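Local atomic coordinates of methyl transferase from Methanosarcina acetivorans (Methanosarcina acetivorans, PDB entry 6MRO), a protein that probably transfers methyl groups from S-adenosylmethionine to a substrate, and holds the by-product S-adenosyl-L-homocysteine and calcium ions in the crystal. Residues L37-G42 and V103-L108; N46-A51 and R77-N82; L62-I67 and F83-V88. The protein carries 1 engineered substitution. All coordinates share one frame; numbering follows the deposited sequence.

Contact 1: residues L37-G42 and V103-L108; sequences LDIGCG and VIDSGL. With SAH (S-adenosyl-L-homocysteine), chain B.
Two backbone hydrogen bonds join these neighbouring parallel strands. I104 N gives its proton to L37 O at 2.9 Å, and I39 N likewise to I104 O at 3.1 Å, almost along the C=O axis. Past I39 the strands part, and a water is hydrogen-bonded to S106 N, I39 O and D38 OD1, the last at 2.7 Å.

Side chains pack on both faces of the sheet. On one the pairs are apolar: I39 CD1 sits 3.8 Å from V103 CG1, while its CB meets L108 CD2, the chains crossing at about a right angle; helix 114-127 covers this side. On the other, beneath helix 45-51, I104 CD1 leans against the D38 carboxylate, 3.5 Å from OD2. An alanine at D38 would lack the carboxylate, so the water would probably be held less firmly and I104 lose part of its packing, CB alone remaining.

A third kind of contact involves S-adenosyl-L-homocysteine. Its amino N donates to G40 O (2.7 Å) and S106 O (2.9 Å), and S106 OG donates to its carboxylate O. At G40 a CB would collide with ligand O4' and crowd L108 CB, and the positive phi suits glycine. The end of one strand and the turn after the other thus offer carbonyls to the amino group, and S106 a hydroxyl to the carboxylate, matching an amino-acid tail that is probably zwitterionic.

Contact 2: residues N46-A51 and R77-N82; sequences NAIMLA and RHVKVN
A51 points its CB at the 77-82 segment and into the angle between two valines. V79 CG1 lies only 3.3 Å from that methyl, tighter than ordinary van der Waals contact, and V81 CG2 lies 3.8 Å from it. Both valines send their CB toward the helix, while K80 between them has its CB directed away from it. Both have CG1 anti to the backbone N (chi1 175° and 179°), yet they meet A51 with different branches, V79 with CG1 and V81 with CG2. The same V81 also reaches back along the helix, loosely, with CG1 4.5 Å from A47 CB.

One turn before A51, I48 runs along the side of the helix. Its CG1 is anti to the carbonyl carbon (chi1 -70°), which leaves CG2 near V79 CG2 at 4.4 Å and carries CD1 out to the R77 guanidinium. There the isoleucine and the arginine, extended from CG to NE, cross at about a right angle, with CD1 4.1 Å from NH1. The methyl only packs against the guanidinium; the charge is met by a salt bridge from NH1 to E45, at the start of the same helix.

The opposing segment follows helix 64-76, which ends in a Schellman motif with H78, at positive phi, as its C-prime residue. The turn brings V79 and V81 round to face A51, and V57 of strand 56-61 touches A47, A51 and V81 alike. Small alanines on the inner side of helix 45-51 let it lie close to its neighbours. This is the helix that follows the first strand in a Rossmann-like methyltransferase fold, and A47 is consistent with the alanine of its GxGxxA pattern.

Contact 3: residues L62-I67 and F83-V88; sequences LAKRAI and FIVGNV. Engineered in segment 62-67: R65 (natural residue Asp). With SAH (S-adenosyl-L-homocysteine), chain B.
L62 lays its branched end over one face of the ligand's adenine, with CD1 3.4 Å from ring atom C5 and CG close above C6 and N1. L108 CD1 approaches the opposite face near C8, so leucines flank the base on both faces, over different parts. The segments belong to a beta-alpha-beta crossover: L62 follows strand 56-61, I67 lies in the first turn of helix 64-76, and F83 to V85 form the returning strand, at the edge of the sheet.

I67 carries the packing of helix on strand. Its CB approaches V85 CG2 at 3.7 Å, its CG2 reaches F83 CB at 4.1 Å, and its CD1 is pushed against the backbone at I84 O, 3.4 Å away. V85 spreads its two methyls: CG2 goes to I67, while CG1 faces L62 O at 3.6 Å. The aliphatic part of K64 crosses this valine obliquely, its CG near both methyls, with its ammonium end bent away toward D4, a long and weak ion pair.

Beyond V85 the chain runs along the rim of the adenine. L62 and N87 lie side by side and point the same way, L62 CD2 touching N87 CB, so that the leucine packs beside the asparagine that reads the base. N87 CG stands anti to its backbone N, which places OD1 to accept from adenine N6 at 2.9 Å; OD1 also takes the N-H of L89. The straightest bond to the base comes last, V88 N donating to adenine N1 with an N-H...N angle of 174°.

How the contacts relate
After two N-terminal helices, strand 35-39 supplies 37-42, then helix 45-51 and the start of helix 64-76 follow before any partner has appeared. Residues 77-82 close contact 2 back onto helix 45-51; 83-88 directly continue them and close contact 3, so these two loops cross. Contact 1 closes last, when 103-108 returns beside strand 35-39, and its loop encloses both others. Contact 1 ties the central strands, contact 3 the edge strand to its helix, and contact 2 ties helix 45-51 to the loop between helix 64-76 and edge strand 82-85. A47 touches F83, I104 meets L50, and V88 packs on I39; contacts 1 and 3 share the ligand.

Contact 1: residues L37-G42 and V103-L108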
loop_
_atom_site.group_PDB
_atom_site.type_symbol
_atom_site.label_atom_id
_atom_site.label_comp_id
_atom_site.label_asym_id
_atom_site.label_seq_id
_atom_site.Cartn_x
_atom_site.Cartn_y
_atom_site.Cartn_z
ATOM N N LEU A 37 6.855 4.864 3.876
ATOM C CA LEU A 37 5.479 5.351 3.917
ATOM C C LEU A 37 4.515 4.249 3.483
ATOM O O LEU A 37 4.671 3.673 2.406
ATOM C CB LEU A 37 5.325 6.567 3.003
ATOM C CG LEU A 37 3.909 7.121 2.822
ATOM C CD1 LEU A 37 3.461 7.855 4.079
ATOM C CD2 LEU A 37 3.918 8.101 1.663
ATOM N N ASP A 38 3.511 3.976 4.300
ATOM C CA ASP A 38 2.454 3.034 3.938
ATOM C C ASP A 38 1.248 3.881 3.548
ATOM O O ASP A 38 0.630 4.507 4.410
ATOM C CB ASP A 38 2.138 2.089 5.105
ATOM C CG ASP A 38 1.063 1.049 4.759
ATOM O OD1 ASP A 38 0.338 1.238 3.770
ATOM O OD2 ASP A 38 0.934 0.037 5.489
ATOM N N ILE A 39 0.940 3.944 2.241
ATOM C CA ILE A 39 -0.149 4.790 1.754
ATOM C C ILE A 39 -1.452 3.999 1.821
ATOM O O ILE A 39 -1.522 2.850 1.367
ATOM C CB ILE A 39 0.143 5.317 0.330
ATOM C CG1 ILE A 39 0.500 4.201 -0.642
ATOM C CG2 ILE A 39 1.286 6.332 0.348
ATOM C CD1 ILE A 39 0.666 4.712 -2.112
ATOM N N GLY A 40 -2.478 4.597 2.425
ATOM C CA GLY A 40 -3.711 3.871 2.681
ATOM C C GLY A 40 -3.474 2.746 3.668
ATOM O O GLY A 40 -3.842 1.600 3.410
ATOM N N CYS A 41 -2.866 3.074 4.809
ATOM C CA CYS A 41 -2.328 2.065 5.707
ATOM C C CYS A 41 -3.394 1.320 6.510
ATOM O O CYS A 41 -3.056 0.323 7.158
ATOM C CB CYS A 41 -1.330 2.701 6.667
ATOM S SG CYS A 41 -2.104 3.946 7.760
ATOM N N GLY A 42 -4.637 1.783 6.514
ATOM C CA GLY A 42 -5.647 1.062 7.278
ATOM C C GLY A 42 -5.285 0.972 8.748
ATOM O O GLY A 42 -4.736 1.911 9.335
ATOM N N VAL A 103 7.924 3.225 -0.382
ATOM C CA VAL A 103 6.473 3.370 -0.266
ATOM C C VAL A 103 5.857 1.991 -0.459
ATOM O O VAL A 103 6.153 1.317 -1.456
ATOM C CB VAL A 103 5.886 4.355 -1.292
ATOM C CG1 VAL A 103 4.342 4.346 -1.212
ATOM C CG2 VAL A 103 6.433 5.779 -1.055
ATOM N N ILE A 104 4.989 1.576 0.482
ATOM C CA ILE A 104 4.219 0.342 0.326
ATOM C C ILE A 104 2.748 0.677 0.130
ATOM O O ILE A 104 2.204 1.614 0.713
ATOM C CB ILE A 104 4.404 -0.674 1.483
ATOM C CG1 ILE A 104 3.849 -0.154 2.813
ATOM C CG2 ILE A 104 5.874 -1.097 1.598
ATOM C CD1 ILE A 104 3.765 -1.246 3.899
ATOM N N ASP A 105 2.091 -0.134 -0.694
ATOM C CA ASP A 105 0.719 0.125 -1.127
ATOM C C ASP A 105 0.036 -1.238 -1.074
ATOM O O ASP A 105 0.272 -2.083 -1.935
ATOM C CB ASP A 105 0.751 0.741 -2.524
ATOM C CG ASP A 105 -0.613 0.909 -3.158
ATOM O OD1 ASP A 105 -0.681 1.800 -4.032
ATOM O OD2 ASP A 105 -1.593 0.210 -2.808
ATOM N N SER A 106 -0.771 -1.474 -0.030
ATOM C CA SER A 106 -1.417 -2.770 0.188
ATOM C C SER A 106 -2.907 -2.539 -0.042
ATOM O O SER A 106 -3.656 -2.264 0.896
ATOM C CB SER A 106 -1.123 -3.310 1.620
ATOM O OG SER A 106 -1.812 -4.531 1.908
ATOM N N GLY A 107 -3.331 -2.621 -1.305
ATOM C CA GLY A 107 -4.729 -2.422 -1.640
ATOM C C GLY A 107 -5.202 -0.996 -1.875
ATOM O O GLY A 107 -6.415 -0.798 -2.087
ATOM N N LEU A 108 -4.317 0.008 -1.850
ATOM C CA LEU A 108 -4.784 1.368 -2.139
ATOM C C LEU A 108 -4.928 1.598 -3.642
ATOM O O LEU A 108 -5.979 2.054 -4.111
ATOM C CB LEU A 108 -3.843 2.410 -1.527
ATOM C CG LEU A 108 -4.183 3.873 -1.883
ATOM C CD1 LEU A 108 -5.642 4.236 -1.475
ATOM C CD2 LEU A 108 -3.185 4.887 -1.267
HETATM N N SAH B . -3.440 -1.091 3.550
HETATM C CA SAH B . -4.495 -1.522 4.486
HETATM C CB SAH B . -5.854 -1.002 4.036
HETATM C CG SAH B . -6.185 -1.328 2.580
HETATM S SD SAH B . -7.871 -0.882 2.102
HETATM C C SAH B . -4.548 -3.036 4.623
HETATM O O SAH B . -3.862 -3.763 3.887
HETATM O OXT SAH B . -5.294 -3.549 5.470
HETATM C "C5'" SAH B . -7.468 0.698 1.294
HETATM C "C4'" SAH B . -7.245 1.839 2.289
HETATM O "O4'" SAH B . -6.950 3.028 1.568
HETATM C "C3'" SAH B . -8.430 2.149 3.203
HETATM O "O3'" SAH B . -7.965 2.094 4.544
HETATM C "C2'" SAH B . -8.866 3.542 2.772
HETATM O "O2'" SAH B . -9.390 4.352 3.814
HETATM C "C1'" SAH B . -7.580 4.120 2.206
HETATM N N9 SAH B . -7.743 5.182 1.207
HETATM C C8 SAH B . -8.579 5.204 0.112
HETATM N N7 SAH B . -8.364 6.349 -0.560
HETATM C C5 SAH B . -7.390 7.043 0.078
HETATM C C6 SAH B . -6.785 8.273 -0.166
HETATM N N6 SAH B . -7.144 9.010 -1.208
HETATM N N1 SAH B . -5.809 8.718 0.687
HETATM C C2 SAH B . -5.424 7.957 1.775
HETATM N N3 SAH B . -6.029 6.747 2.030
HETATM C C4 SAH B . -6.986 6.304 1.179
HETATM O O HOH W 1 -1.359 0.205 1.999
#

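Contact 2: residues N46-A51 and R77-N82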
loop_
_atom_site.group_PDB
_atom_site.type_symbol
_atom_site.label_atom_id
_atom_site.label_comp_id
_atom_site.label_asym_id
_atom_site.label_seq_id
_atom_site.Cartn_x
_atom_site.Cartn_y
_atom_site.Cartn_z
ATOM N N ASN A 46 0.774 -3.766 8.223
ATOM C CA ASN A 46 2.003 -3.733 7.433
ATOM C C ASN A 46 2.955 -2.665 7.949
ATOM O O ASN A 46 4.177 -2.865 7.966
ATOM C CB ASN A 46 1.689 -3.486 5.962
ATOM C CG ASN A 46 0.989 -4.662 5.311
ATOM O OD1 ASN A 46 1.330 -5.813 5.583
ATOM N ND2 ASN A 46 0.051 -4.380 4.402
ATOM N N ALA A 47 2.412 -1.524 8.371
ATOM C CA ALA A 47 3.257 -0.430 8.841
ATOM C C ALA A 47 3.995 -0.826 10.107
ATOM O O ALA A 47 5.195 -0.563 10.244
ATOM C CB ALA A 47 2.400 0.816 9.084
ATOM N N ILE A 48 3.298 -1.495 11.028
ATOM C CA ILE A 48 3.934 -1.951 12.257
ATOM C C ILE A 48 5.007 -2.982 11.942
ATOM O O ILE A 48 6.085 -2.990 12.545
ATOM C CB ILE A 48 2.865 -2.496 13.227
ATOM C CG1 ILE A 48 2.010 -1.334 13.758
ATOM C CG2 ILE A 48 3.518 -3.250 14.376
ATOM C CD1 ILE A 48 0.753 -1.767 14.506
ATOM N N MET A 49 4.745 -3.854 10.975
ATOM C CA MET A 49 5.745 -4.847 10.602
ATOM C C MET A 49 7.027 -4.173 10.116
ATOM O O MET A 49 8.137 -4.562 10.511
ATOM C CB MET A 49 5.161 -5.777 9.538
ATOM C CG MET A 49 6.048 -6.947 9.220
ATOM S SD MET A 49 7.128 -6.500 7.861
ATOM C CE MET A 49 5.955 -6.390 6.510
ATOM N N LEU A 50 6.897 -3.165 9.259
ATOM C CA LEU A 50 8.078 -2.451 8.774
ATOM C C LEU A 50 8.820 -1.788 9.924
ATOM O O LEU A 50 10.055 -1.791 9.969
ATOM C CB LEU A 50 7.669 -1.399 7.743
ATOM C CG LEU A 50 7.313 -1.945 6.357
ATOM C CD1 LEU A 50 7.113 -0.815 5.352
ATOM C CD2 LEU A 50 8.393 -2.886 5.897
ATOM N N ALA A 51 8.065 -1.214 10.869
ATOM C CA ALA A 51 8.661 -0.577 12.036
ATOM C C ALA A 51 9.410 -1.581 12.898
ATOM O O ALA A 51 10.474 -1.265 13.442
ATOM C CB ALA A 51 7.570 0.137 12.845
ATOM N N ARG A 77 1.721 -2.711 20.996
ATOM C CA ARG A 77 2.839 -3.556 20.607
ATOM C C ARG A 77 4.192 -2.873 20.772
ATOM O O ARG A 77 5.196 -3.391 20.267
ATOM C CB ARG A 77 2.649 -4.028 19.169
ATOM C CG ARG A 77 1.359 -4.797 19.002
ATOM C CD ARG A 77 0.966 -4.934 17.554
ATOM N NE ARG A 77 -0.283 -5.678 17.414
ATOM C CZ ARG A 77 -0.811 -6.041 16.247
ATOM N NH1 ARG A 77 -0.204 -5.722 15.112
ATOM N NH2 ARG A 77 -1.954 -6.713 16.218
ATOM N N HIS A 78 4.235 -1.729 21.460
ATOM C CA HIS A 78 5.484 -1.062 21.834
ATOM C C HIS A 78 6.332 -0.736 20.609
ATOM O O HIS A 78 7.538 -0.987 20.570
ATOM C CB HIS A 78 6.268 -1.901 22.844
ATOM C CG HIS A 78 5.417 -2.429 23.956
ATOM N ND1 HIS A 78 5.007 -1.645 25.014
ATOM C CD2 HIS A 78 4.867 -3.650 24.157
ATOM C CE1 HIS A 78 4.257 -2.366 25.828
ATOM N NE2 HIS A 78 4.155 -3.586 25.330
ATOM N N VAL A 79 5.712 -0.132 19.630
ATOM C CA VAL A 79 6.391 0.218 18.421
ATOM C C VAL A 79 6.072 1.656 18.069
ATOM O O VAL A 79 5.014 2.106 18.281
ATOM C CB VAL A 79 5.939 -0.728 17.288
ATOM C CG1 VAL A 79 6.540 -0.311 15.990
ATOM C CG2 VAL A 79 6.281 -2.146 17.579
ATOM N N LYS A 80 7.025 2.370 17.517
ATOM C CA LYS A 80 6.818 3.727 17.162
ATOM C C LYS A 80 6.518 3.839 15.695
ATOM O O LYS A 80 7.271 3.382 14.903
ATOM C CB LYS A 80 8.078 4.541 17.409
ATOM C CG LYS A 80 8.562 4.586 18.834
ATOM C CD LYS A 80 7.586 5.272 19.785
ATOM C CE LYS A 80 8.068 5.400 21.212
ATOM N NZ LYS A 80 7.018 6.061 22.037
ATOM N N VAL A 81 5.385 4.421 15.356
ATOM C CA VAL A 81 4.997 4.657 13.995
ATOM C C VAL A 81 4.311 5.997 13.950
ATOM O O VAL A 81 3.624 6.321 14.869
ATOM C CB VAL A 81 3.999 3.637 13.439
ATOM C CG1 VAL A 81 3.638 3.987 12.015
ATOM C CG2 VAL A 81 4.508 2.237 13.509
ATOM N N ASN A 82 4.505 6.752 12.875
ATOM C CA ASN A 82 3.877 8.057 12.644
ATOM C C ASN A 82 2.612 7.843 11.808
ATOM O O ASN A 82 2.647 7.847 10.578
ATOM C CB ASN A 82 4.881 8.986 11.965
ATOM C CG ASN A 82 4.329 10.368 11.672
ATOM O OD1 ASN A 82 3.608 10.955 12.471
ATOM N ND2 ASN A 82 4.693 10.902 10.510
#

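Contact 3: residues L62-I67 and F83-V88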
loop_
_atom_site.group_PDB
_atom_site.type_symbol
_atom_site.label_atom_id
_atom_site.label_comp_id
_atom_site.label_asym_id
_atom_site.label_seq_id
_atom_site.Cartn_x
_atom_site.Cartn_y
_atom_site.Cartn_z
ATOM N N LEU A 62 -7.205 7.927 4.942
ATOM C CA LEU A 62 -8.323 8.869 5.019
ATOM C C LEU A 62 -9.189 8.647 6.257
ATOM O O LEU A 62 -9.788 9.595 6.772
ATOM C CB LEU A 62 -9.188 8.744 3.765
ATOM C CG LEU A 62 -8.794 9.522 2.517
ATOM C CD1 LEU A 62 -9.756 9.150 1.385
ATOM C CD2 LEU A 62 -8.833 11.024 2.799
ATOM N N ALA A 63 -9.262 7.423 6.755
ATOM C CA ALA A 63 -10.235 7.056 7.782
ATOM C C ALA A 63 -9.648 7.304 9.164
ATOM O O ALA A 63 -8.694 6.633 9.559
ATOM C CB ALA A 63 -10.623 5.589 7.621
ATOM N N LYS A 64 -10.238 8.240 9.922
ATOM C CA LYS A 64 -9.733 8.485 11.266
ATOM C C LYS A 64 -9.866 7.251 12.143
ATOM O O LYS A 64 -9.010 7.000 12.998
ATOM C CB LYS A 64 -10.449 9.669 11.919
ATOM C CG LYS A 64 -10.541 10.909 11.060
ATOM C CD LYS A 64 -11.284 12.030 11.792
ATOM C CE LYS A 64 -12.633 11.545 12.298
ATOM N NZ LYS A 64 -13.552 11.135 11.190
ATOM N N ARG A 65 -10.940 6.474 11.960
ATOM C CA ARG A 65 -11.111 5.262 12.756
ATOM C C ARG A 65 -9.963 4.284 12.529
ATOM O O ARG A 65 -9.433 3.701 13.485
ATOM C CB ARG A 65 -12.457 4.611 12.432
ATOM C CG ARG A 65 -12.621 3.180 12.935
ATOM C CD ARG A 65 -12.703 3.134 14.436
ATOM N NE ARG A 65 -13.071 1.812 14.934
ATOM C CZ ARG A 65 -14.322 1.409 15.144
ATOM N NH1 ARG A 65 -15.336 2.224 14.880
ATOM N NH2 ARG A 65 -14.563 0.190 15.609
ATOM N N ALA A 66 -9.562 4.089 11.271
ATOM C CA ALA A 66 -8.447 3.188 11.004
ATOM C C ALA A 66 -7.160 3.721 11.626
ATOM O O ALA A 66 -6.417 2.978 12.283
ATOM C CB ALA A 66 -8.292 2.989 9.495
ATOM N N ILE A 67 -6.883 5.016 11.430
ATOM C CA ILE A 67 -5.689 5.624 12.019
ATOM C C ILE A 67 -5.720 5.513 13.546
ATOM O O ILE A 67 -4.708 5.177 14.177
ATOM C CB ILE A 67 -5.541 7.082 11.536
ATOM C CG1 ILE A 67 -5.170 7.117 10.031
ATOM C CG2 ILE A 67 -4.509 7.853 12.397
ATOM C CD1 ILE A 67 -3.893 6.349 9.668
ATOM N N PHE A 83 1.476 7.638 12.481
ATOM C CA PHE A 83 0.197 7.418 11.806
ATOM C C PHE A 83 -0.540 8.744 11.669
ATOM O O PHE A 83 -0.728 9.462 12.663
ATOM C CB PHE A 83 -0.673 6.424 12.583
ATOM C CG PHE A 83 -0.305 4.981 12.366
ATOM C CD1 PHE A 83 -0.388 4.407 11.107
ATOM C CD2 PHE A 83 0.114 4.194 13.432
ATOM C CE1 PHE A 83 -0.054 3.075 10.911
ATOM C CE2 PHE A 83 0.442 2.872 13.249
ATOM C CZ PHE A 83 0.362 2.308 11.982
ATOM N N ILE A 84 -0.955 9.081 10.452
ATOM C CA ILE A 84 -1.606 10.365 10.223
ATOM C C ILE A 84 -2.822 10.182 9.331
ATOM O O ILE A 84 -2.830 9.350 8.416
ATOM C CB ILE A 84 -0.639 11.422 9.631
ATOM C CG1 ILE A 84 -0.149 11.044 8.238
ATOM C CG2 ILE A 84 0.549 11.656 10.557
ATOM C CD1 ILE A 84 0.805 12.078 7.660
ATOM N N VAL A 85 -3.864 10.954 9.628
ATOM C CA VAL A 85 -5.042 11.031 8.778
ATOM C C VAL A 85 -4.724 11.968 7.627
ATOM O O VAL A 85 -4.258 13.093 7.848
ATOM C CB VAL A 85 -6.259 11.533 9.572
ATOM C CG1 VAL A 85 -7.456 11.680 8.646
ATOM C CG2 VAL A 85 -6.587 10.586 10.733
ATOM N N GLY A 86 -4.984 11.526 6.408
ATOM C CA GLY A 86 -4.628 12.345 5.264
ATOM C C GLY A 86 -5.001 11.682 3.958
ATOM O O GLY A 86 -5.348 10.495 3.902
ATOM N N ASN A 87 -4.905 12.480 2.900
ATOM C CA ASN A 87 -5.270 12.086 1.545
ATOM C C ASN A 87 -4.002 11.934 0.718
ATOM O O ASN A 87 -3.242 12.891 0.576
ATOM C CB ASN A 87 -6.183 13.138 0.921
ATOM C CG ASN A 87 -6.870 12.650 -0.319
ATOM O OD1 ASN A 87 -6.334 11.826 -1.074
ATOM N ND2 ASN A 87 -8.071 13.163 -0.553
ATOM N N VAL A 88 -3.789 10.743 0.159
ATOM C CA VAL A 88 -2.594 10.489 -0.641
ATOM C C VAL A 88 -2.570 11.390 -1.869
ATOM O O VAL A 88 -1.499 11.784 -2.341
ATOM C CB VAL A 88 -2.525 8.993 -1.008
ATOM C CG1 VAL A 88 -1.540 8.740 -2.158
ATOM C CG2 VAL A 88 -2.128 8.187 0.229
HETATM N N SAH B . -3.440 -1.091 3.550
HETATM C CA SAH B . -4.495 -1.522 4.486
HETATM C CB SAH B . -5.854 -1.002 4.036
HETATM C CG SAH B . -6.185 -1.328 2.580
HETATM S SD SAH B . -7.871 -0.882 2.102
HETATM C C SAH B . -4.548 -3.036 4.623
HETATM O O SAH B . -3.862 -3.763 3.887
HETATM O OXT SAH B . -5.294 -3.549 5.470
HETATM C "C5'" SAH B . -7.468 0.698 1.294
HETATM C "C4'" SAH B . -7.245 1.839 2.289
HETATM O "O4'" SAH B . -6.950 3.028 1.568
HETATM C "C3'" SAH B . -8.430 2.149 3.203
HETATM O "O3'" SAH B . -7.965 2.094 4.544
HETATM C "C2'" SAH B . -8.866 3.542 2.772
HETATM O "O2'" SAH B . -9.390 4.352 3.814
HETATM C "C1'" SAH B . -7.580 4.120 2.206
HETATM N N9 SAH B . -7.743 5.182 1.207
HETATM C C8 SAH B . -8.579 5.204 0.112
HETATM N N7 SAH B . -8.364 6.349 -0.560
HETATM C C5 SAH B . -7.390 7.043 0.078
HETATM C C6 SAH B . -6.785 8.273 -0.166
HETATM N N6 SAH B . -7.144 9.010 -1.208
HETATM N N1 SAH B . -5.809 8.718 0.687
HETATM C C2 SAH B . -5.424 7.957 1.775
HETATM N N3 SAH B . -6.029 6.747 2.030
HETATM C C4 SAH B . -6.986 6.304 1.179
#